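Local coordinates for motility protein B (Helicobacter pylori, PDB 3CYP), which probably forms, with MotA, the stator of the flagellar motor and may fasten it to the cell wall through this periplasmic OmpA-like domain, at residues Asn9-Ile15 with Asn64-Val69; Ile39-Thr45 with Leu83-Gly89. All coordinates share one frame; numbering follows the deposited sequence. Where two conformers were deposited one is given.

Contact 1: Asn9-Ile15 with Asn64-Val69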
loop_
_atom_site.group_PDB
_atom_site.type_symbol
_atom_site.label_atom_id
_atom_site.label_comp_id
_atom_site.label_asym_id
_atom_site.label_seq_id
_atom_site.Cartn_x
_atom_site.Cartn_y
_atom_site.Cartn_z
ATOM N N ASN B 9 -20.289 -8.861 4.438
ATOM C CA ASN B 9 -20.482 -9.386 5.799
ATOM C C ASN B 9 -19.220 -9.262 6.669
ATOM O O ASN B 9 -18.215 -8.712 6.240
ATOM C CB ASN B 9 -20.968 -10.834 5.749
ATOM C CG ASN B 9 -20.057 -11.734 4.973
ATOM O OD1 ASN B 9 -18.854 -11.802 5.240
ATOM N ND2 ASN B 9 -20.617 -12.456 4.005
ATOM N N ALA B 10 -19.276 -9.769 7.897
ATOM C CA ALA B 10 -18.191 -9.589 8.850
ATOM C C ALA B 10 -16.829 -10.100 8.368
ATOM O O ALA B 10 -15.809 -9.609 8.838
ATOM C CB ALA B 10 -18.543 -10.255 10.197
ATOM N N THR B 11 -16.795 -11.089 7.486
ATOM C CA THR B 11 -15.519 -11.720 7.140
ATOM C C THR B 11 -15.091 -11.593 5.663
ATOM O O THR B 11 -13.964 -11.975 5.324
ATOM C CB THR B 11 -15.517 -13.181 7.573
ATOM O OG1 THR B 11 -16.559 -13.869 6.882
ATOM C CG2 THR B 11 -15.747 -13.268 9.068
ATOM N N SER B 12 -15.938 -10.984 4.818
ATOM C CA SER B 12 -15.711 -10.932 3.385
ATOM C C SER B 12 -14.749 -9.806 3.046
ATOM O O SER B 12 -14.858 -8.714 3.620
ATOM C CB SER B 12 -17.021 -10.672 2.629
ATOM O OG SER B 12 -16.800 -10.714 1.235
ATOM N N ASP B 13 -13.824 -10.091 2.144
ATOM C CA ASP B 13 -13.030 -9.040 1.469
ATOM C C ASP B 13 -13.307 -8.981 -0.034
ATOM O O ASP B 13 -12.561 -8.357 -0.798
ATOM C CB ASP B 13 -11.534 -9.203 1.752
ATOM C CG ASP B 13 -10.965 -10.505 1.241
ATOM O OD1 ASP B 13 -11.707 -11.374 0.714
ATOM O OD2 ASP B 13 -9.741 -10.664 1.383
ATOM N N ALA B 14 -14.409 -9.606 -0.457
ATOM C CA ALA B 14 -14.848 -9.615 -1.838
ATOM C C ALA B 14 -15.314 -8.234 -2.335
ATOM O O ALA B 14 -16.022 -7.523 -1.624
ATOM C CB ALA B 14 -15.965 -10.626 -2.031
ATOM N N ILE B 15 -14.899 -7.893 -3.564
ATOM C CA ILE B 15 -15.305 -6.665 -4.239
ATOM C C ILE B 15 -16.265 -7.046 -5.371
ATOM O O ILE B 15 -15.841 -7.535 -6.408
ATOM C CB ILE B 15 -14.064 -5.870 -4.746
ATOM C CG1 ILE B 15 -13.234 -5.423 -3.541
ATOM C CG2 ILE B 15 -14.485 -4.639 -5.560
ATOM C CD1 ILE B 15 -11.940 -4.773 -3.935
ATOM N N ASN B 64 -6.523 -6.335 4.165
ATOM C CA ASN B 64 -6.770 -6.910 2.841
ATOM C C ASN B 64 -7.900 -6.161 2.154
ATOM O O ASN B 64 -7.847 -5.920 0.954
ATOM C CB ASN B 64 -7.038 -8.430 2.861
ATOM C CG ASN B 64 -6.552 -9.118 1.599
ATOM O OD1 ASN B 64 -7.175 -10.061 1.105
ATOM N ND2 ASN B 64 -5.441 -8.650 1.062
ATOM N N ARG B 65 -8.920 -5.757 2.909
ATOM C CA ARG B 65 -9.982 -4.896 2.327
ATOM C C ARG B 65 -9.420 -3.618 1.705
ATOM O O ARG B 65 -9.693 -3.295 0.552
ATOM C CB ARG B 65 -11.035 -4.550 3.333
ATOM C CG ARG B 65 -11.927 -5.749 3.681
ATOM C CD ARG B 65 -12.852 -5.432 4.813
ATOM N NE ARG B 65 -13.853 -6.493 5.016
ATOM C CZ ARG B 65 -14.594 -6.638 6.113
ATOM N NH1 ARG B 65 -14.478 -5.802 7.127
ATOM N NH2 ARG B 65 -15.498 -7.640 6.186
ATOM N N ALA B 66 -8.621 -2.907 2.493
ATOM C CA ALA B 66 -8.058 -1.629 2.047
ATOM C C ALA B 66 -7.095 -1.851 0.903
ATOM O O ALA B 66 -7.129 -1.131 -0.104
ATOM C CB ALA B 66 -7.395 -0.930 3.192
ATOM N N TYR B 67 -6.202 -2.835 1.044
ATOM C CA TYR B 67 -5.235 -3.147 -0.007
ATOM C C TYR B 67 -5.933 -3.477 -1.343
ATOM O O TYR B 67 -5.577 -2.979 -2.399
ATOM C CB TYR B 67 -4.340 -4.295 0.468
ATOM C CG TYR B 67 -3.463 -4.873 -0.623
ATOM C CD1 TYR B 67 -2.502 -4.089 -1.249
ATOM C CD2 TYR B 67 -3.634 -6.176 -1.075
ATOM C CE1 TYR B 67 -1.708 -4.592 -2.292
ATOM C CE2 TYR B 67 -2.824 -6.700 -2.104
ATOM C CZ TYR B 67 -1.854 -5.897 -2.686
ATOM O OH TYR B 67 -1.016 -6.366 -3.699
ATOM N N ARG B 68 -6.960 -4.324 -1.277
ATOM C CA ARG B 68 -7.675 -4.744 -2.465
ATOM C C ARG B 68 -8.362 -3.573 -3.146
ATOM O O ARG B 68 -8.314 -3.460 -4.353
ATOM C CB ARG B 68 -8.691 -5.848 -2.131
ATOM C CG ARG B 68 -7.959 -7.182 -1.897
ATOM C CD ARG B 68 -8.835 -8.314 -1.463
ATOM N NE ARG B 68 -10.142 -8.358 -2.113
ATOM C CZ ARG B 68 -10.418 -8.934 -3.284
ATOM N NH1 ARG B 68 -9.477 -9.508 -4.026
ATOM N NH2 ARG B 68 -11.654 -8.919 -3.734
ATOM N N VAL B 69 -8.971 -2.695 -2.363
ATOM C CA VAL B 69 -9.590 -1.499 -2.924
ATOM C C VAL B 69 -8.501 -0.666 -3.589
ATOM O O VAL B 69 -8.662 -0.133 -4.698
ATOM C CB VAL B 69 -10.387 -0.712 -1.897
ATOM C CG1 VAL B 69 -10.726 0.696 -2.434
ATOM C CG2 VAL B 69 -11.680 -1.506 -1.579
HETATM O O HOH W 1 -13.920 -9.962 -5.156
#

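Contact 2: Ile39-Thr45 with Leu83-Gly89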
loop_
_atom_site.group_PDB
_atom_site.type_symbol
_atom_site.label_atom_id
_atom_site.label_comp_id
_atom_site.label_asym_id
_atom_site.label_seq_id
_atom_site.Cartn_x
_atom_site.Cartn_y
_atom_site.Cartn_z
ATOM N N ILE B 39 -4.259 10.224 -1.332
ATOM C CA ILE B 39 -5.423 9.437 -0.936
ATOM C C ILE B 39 -4.957 8.281 -0.056
ATOM O O ILE B 39 -4.039 7.552 -0.440
ATOM C CB ILE B 39 -6.067 8.846 -2.205
ATOM C CG1 ILE B 39 -6.534 9.993 -3.121
ATOM C CG2 ILE B 39 -7.169 7.800 -1.846
ATOM C CD1 ILE B 39 -7.670 10.703 -2.627
ATOM N N ASN B 40 -5.612 8.093 1.086
ATOM C CA ASN B 40 -5.340 6.967 2.034
ATOM C C ASN B 40 -6.605 6.138 2.060
ATOM O O ASN B 40 -7.681 6.644 2.368
ATOM C CB ASN B 40 -4.975 7.514 3.437
ATOM C CG ASN B 40 -4.707 6.464 4.451
ATOM O OD1 ASN B 40 -5.357 6.440 5.514
ATOM N ND2 ASN B 40 -3.781 5.621 4.175
ATOM N N VAL B 41 -6.450 4.858 1.700
ATOM C CA VAL B 41 -7.545 3.917 1.603
ATOM C C VAL B 41 -7.524 3.152 2.925
ATOM O O VAL B 41 -6.559 2.405 3.244
ATOM C CB VAL B 41 -7.305 2.945 0.443
ATOM C CG1 VAL B 41 -8.442 1.933 0.366
ATOM C CG2 VAL B 41 -7.088 3.727 -0.859
ATOM N N ARG B 42 -8.566 3.397 3.733
ATOM C CA ARG B 42 -8.632 2.909 5.111
ATOM C C ARG B 42 -9.622 1.765 5.234
ATOM O O ARG B 42 -10.786 1.934 4.912
ATOM C CB ARG B 42 -9.099 4.020 6.057
ATOM C CG ARG B 42 -8.165 5.141 6.055
ATOM C CD ARG B 42 -8.465 6.106 7.162
ATOM N NE ARG B 42 -7.465 7.156 7.111
ATOM C CZ ARG B 42 -7.410 8.174 7.949
ATOM N NH1 ARG B 42 -8.334 8.319 8.894
ATOM N NH2 ARG B 42 -6.446 9.075 7.784
ATOM N N GLY B 43 -9.171 0.661 5.822
ATOM C CA GLY B 43 -10.023 -0.516 6.014
ATOM C C GLY B 43 -10.436 -0.727 7.461
ATOM O O GLY B 43 -9.678 -0.436 8.392
ATOM N N PHE B 44 -11.667 -1.234 7.631
ATOM C CA PHE B 44 -12.265 -1.442 8.942
ATOM C C PHE B 44 -13.078 -2.729 8.951
ATOM O O PHE B 44 -13.445 -3.274 7.892
ATOM C CB PHE B 44 -13.197 -0.324 9.326
ATOM C CG PHE B 44 -12.620 1.077 9.189
ATOM C CD1 PHE B 44 -12.128 1.741 10.312
ATOM C CD2 PHE B 44 -12.601 1.729 7.959
ATOM C CE1 PHE B 44 -11.625 3.022 10.214
ATOM C CE2 PHE B 44 -12.132 3.044 7.861
ATOM C CZ PHE B 44 -11.632 3.679 8.993
ATOM N N THR B 45 -13.304 -3.193 10.183
ATOM C CA THR B 45 -14.219 -4.296 10.498
ATOM C C THR B 45 -15.144 -3.961 11.659
ATOM O O THR B 45 -14.962 -2.993 12.383
ATOM C CB THR B 45 -13.403 -5.548 10.946
ATOM O OG1 THR B 45 -12.850 -5.284 12.247
ATOM C CG2 THR B 45 -12.279 -5.879 9.946
ATOM N N LEU B 83 -1.195 7.198 -3.598
ATOM C CA LEU B 83 -1.950 6.235 -2.802
ATOM C C LEU B 83 -1.190 5.609 -1.642
ATOM O O LEU B 83 0.041 5.421 -1.697
ATOM C CB LEU B 83 -2.459 5.102 -3.698
ATOM C CG LEU B 83 -3.666 5.440 -4.538
ATOM C CD1 LEU B 83 -3.799 4.366 -5.632
ATOM C CD2 LEU B 83 -4.947 5.534 -3.685
ATOM N N SER B 84 -1.934 5.269 -0.596
ATOM C CA SER B 84 -1.482 4.422 0.494
ATOM C C SER B 84 -2.707 3.704 1.032
ATOM O O SER B 84 -3.838 4.087 0.721
ATOM C CB SER B 84 -0.839 5.263 1.574
ATOM O OG SER B 84 -1.737 6.151 2.162
ATOM N N PHE B 85 -2.474 2.672 1.834
ATOM C CA PHE B 85 -3.565 1.983 2.546
ATOM C C PHE B 85 -3.246 1.795 4.010
ATOM O O PHE B 85 -2.052 1.708 4.402
ATOM C CB PHE B 85 -3.933 0.659 1.887
ATOM C CG PHE B 85 -2.967 -0.482 2.169
ATOM C CD1 PHE B 85 -1.780 -0.610 1.430
ATOM C CD2 PHE B 85 -3.233 -1.409 3.179
ATOM C CE1 PHE B 85 -0.906 -1.669 1.672
ATOM C CE2 PHE B 85 -2.335 -2.460 3.423
ATOM C CZ PHE B 85 -1.177 -2.569 2.666
ATOM N N SER B 86 -4.295 1.748 4.820
ATOM C CA SER B 86 -4.127 1.656 6.247
ATOM C C SER B 86 -5.175 0.760 6.816
ATOM O O SER B 86 -6.330 0.816 6.423
ATOM C CB SER B 86 -4.165 3.019 6.906
ATOM O OG SER B 86 -3.135 3.872 6.439
ATOM N N SER B 87 -4.764 -0.085 7.742
ATOM C CA SER B 87 -5.713 -0.936 8.458
ATOM C C SER B 87 -6.045 -0.370 9.826
ATOM O O SER B 87 -5.153 -0.123 10.626
ATOM C CB SER B 87 -5.167 -2.351 8.602
ATOM O OG SER B 87 -6.110 -3.056 9.419
ATOM N N TYR B 88 -7.344 -0.216 10.108
ATOM C CA TYR B 88 -7.834 0.186 11.402
ATOM C C TYR B 88 -8.489 -0.976 12.201
ATOM O O TYR B 88 -8.940 -0.749 13.302
ATOM C CB TYR B 88 -8.791 1.383 11.242
ATOM C CG TYR B 88 -8.033 2.646 10.949
ATOM C CD1 TYR B 88 -7.826 3.580 11.935
ATOM C CD2 TYR B 88 -7.483 2.883 9.712
ATOM C CE1 TYR B 88 -7.098 4.727 11.702
ATOM C CE2 TYR B 88 -6.737 4.033 9.462
ATOM C CZ TYR B 88 -6.545 4.948 10.464
ATOM O OH TYR B 88 -5.846 6.129 10.244
ATOM N N GLY B 89 -8.537 -2.174 11.628
ATOM C CA GLY B 89 -9.109 -3.334 12.316
ATOM C C GLY B 89 -10.520 -2.982 12.778
ATOM O O GLY B 89 -11.276 -2.310 12.053
HETATM O O HOH W 2 -1.563 8.411 0.531
HETATM O O HOH W 3 -4.069 6.404 8.073
#

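Contact 1: Asn9-Ile15 with Asn64-Val69
R65 and R68, one helical turn apart, each take hold of a backbone carbonyl of the loop 9-15. The grip of R65 is side-on: NE reaches S12 O at 2.8 Å and NH2 reaches the same oxygen at 2.9 Å, and this oxygen lies nearly in the guanidinium plane. NH2 also makes a weak bond to A10 O, at 3.3 Å. The chain, extended from CG to NE, carries the R65 head to the carbonyls of A10 and S12. R68 repeats the scheme one carbonyl later, but less squarely. Its NE bonds to D13 O at 2.8 Å, with the oxygen tilted 22° from the guanidinium plane, and its NH2 adds a weak bond to the same oxygen. Here the chain bends at chi3 (39°), turning the head toward the loop, where a water accepts from I15 N and, weakly, from NH2. Beside it, the I15 and R68 side chains run alongside each other, head to tail; CD1 of I15 ends 4.0 Å from V69 CG2, and I23 of helix 17-30 packs on I15 and V69.

In the next shell, two short turns shape the loop that offers these carbonyls. N9 OD1 accepts from T11 N on a lone pair, an Asx turn, and S12 OG accepts from A14 N at 3.1 Å, an ST turn. NH1 of R65 donates away from the loop, to F44 O of strand 38-44 and to N107 OD1, which fix the far edge of its guanidinium. N64 OD1, close to the D13 carboxylate, is hydrogen-bonded by R54, which also forms a long, weak ion pair with D13. Side-on arginine-to-carbonyl hydrogen bonds, with an Asx turn and an ST turn, tie the irregular segment between strand 5-6 and helix 17-30 to helix 58-75 of the OmpA-like domain.

Contact 2: Ile39-Thr45 with Leu83-Gly89
Y88 lies across R42, its ring 25° from the guanidinium plane, with OH 3.4 Å above the centre of that plane and CE2 3.5 Å from R42 CD. F44 also runs alongside Y88, in the same direction. Their planes are 29° apart, but the rings are slid so far that they barely overlap, and the close approach is F44 CE1 to Y88 CB at 3.4 Å.

On the face that bears N40, R42, S84 and S86, N40 joins the two strands. With CG anti to the backbone N (chi1 179°), its amide reaches across to the other strand, where ND2 donates to both S84 OG and S86 OG at 2.9 Å. The second oxygen lies near the amide plane, the first is tilted somewhat out of it. OD1 turns back to accept from R42 NE at 2.7 Å, in the carbonyl plane, and a water joins OD1, S86 OG and Y88 OH.

On the opposite face I39 CG2 and V41 CG2 both meet L83 CD2. Between the faces, backbone bonds run from S84 N to I39 O as far as T45 N to G89 O. This is the parallel strand pair of a right-handed beta-alpha-beta crossover in the OmpA-like fold.

Overall arrangement
The centres of contact 1 and contact 2 lie about 11 Å apart, and their segments alternate along the chain: 9-15, 39-45, 64-69, 83-89. Strand 38-44, helix 58-75 and strand 83-87 follow one another as a beta-alpha-beta unit, so contact 2 pairs its two strands while contact 1 fastens the loop 9-15 to its helix. The two meet directly through R65, whose NH1 reaches F44 O, and where A66 CB packs 3.5 Å from G43 N. The helix thus sits between loop and sheet. Both contacts also touch the second subunit, which places this unit beside the dimer interface of the periplasmic domain.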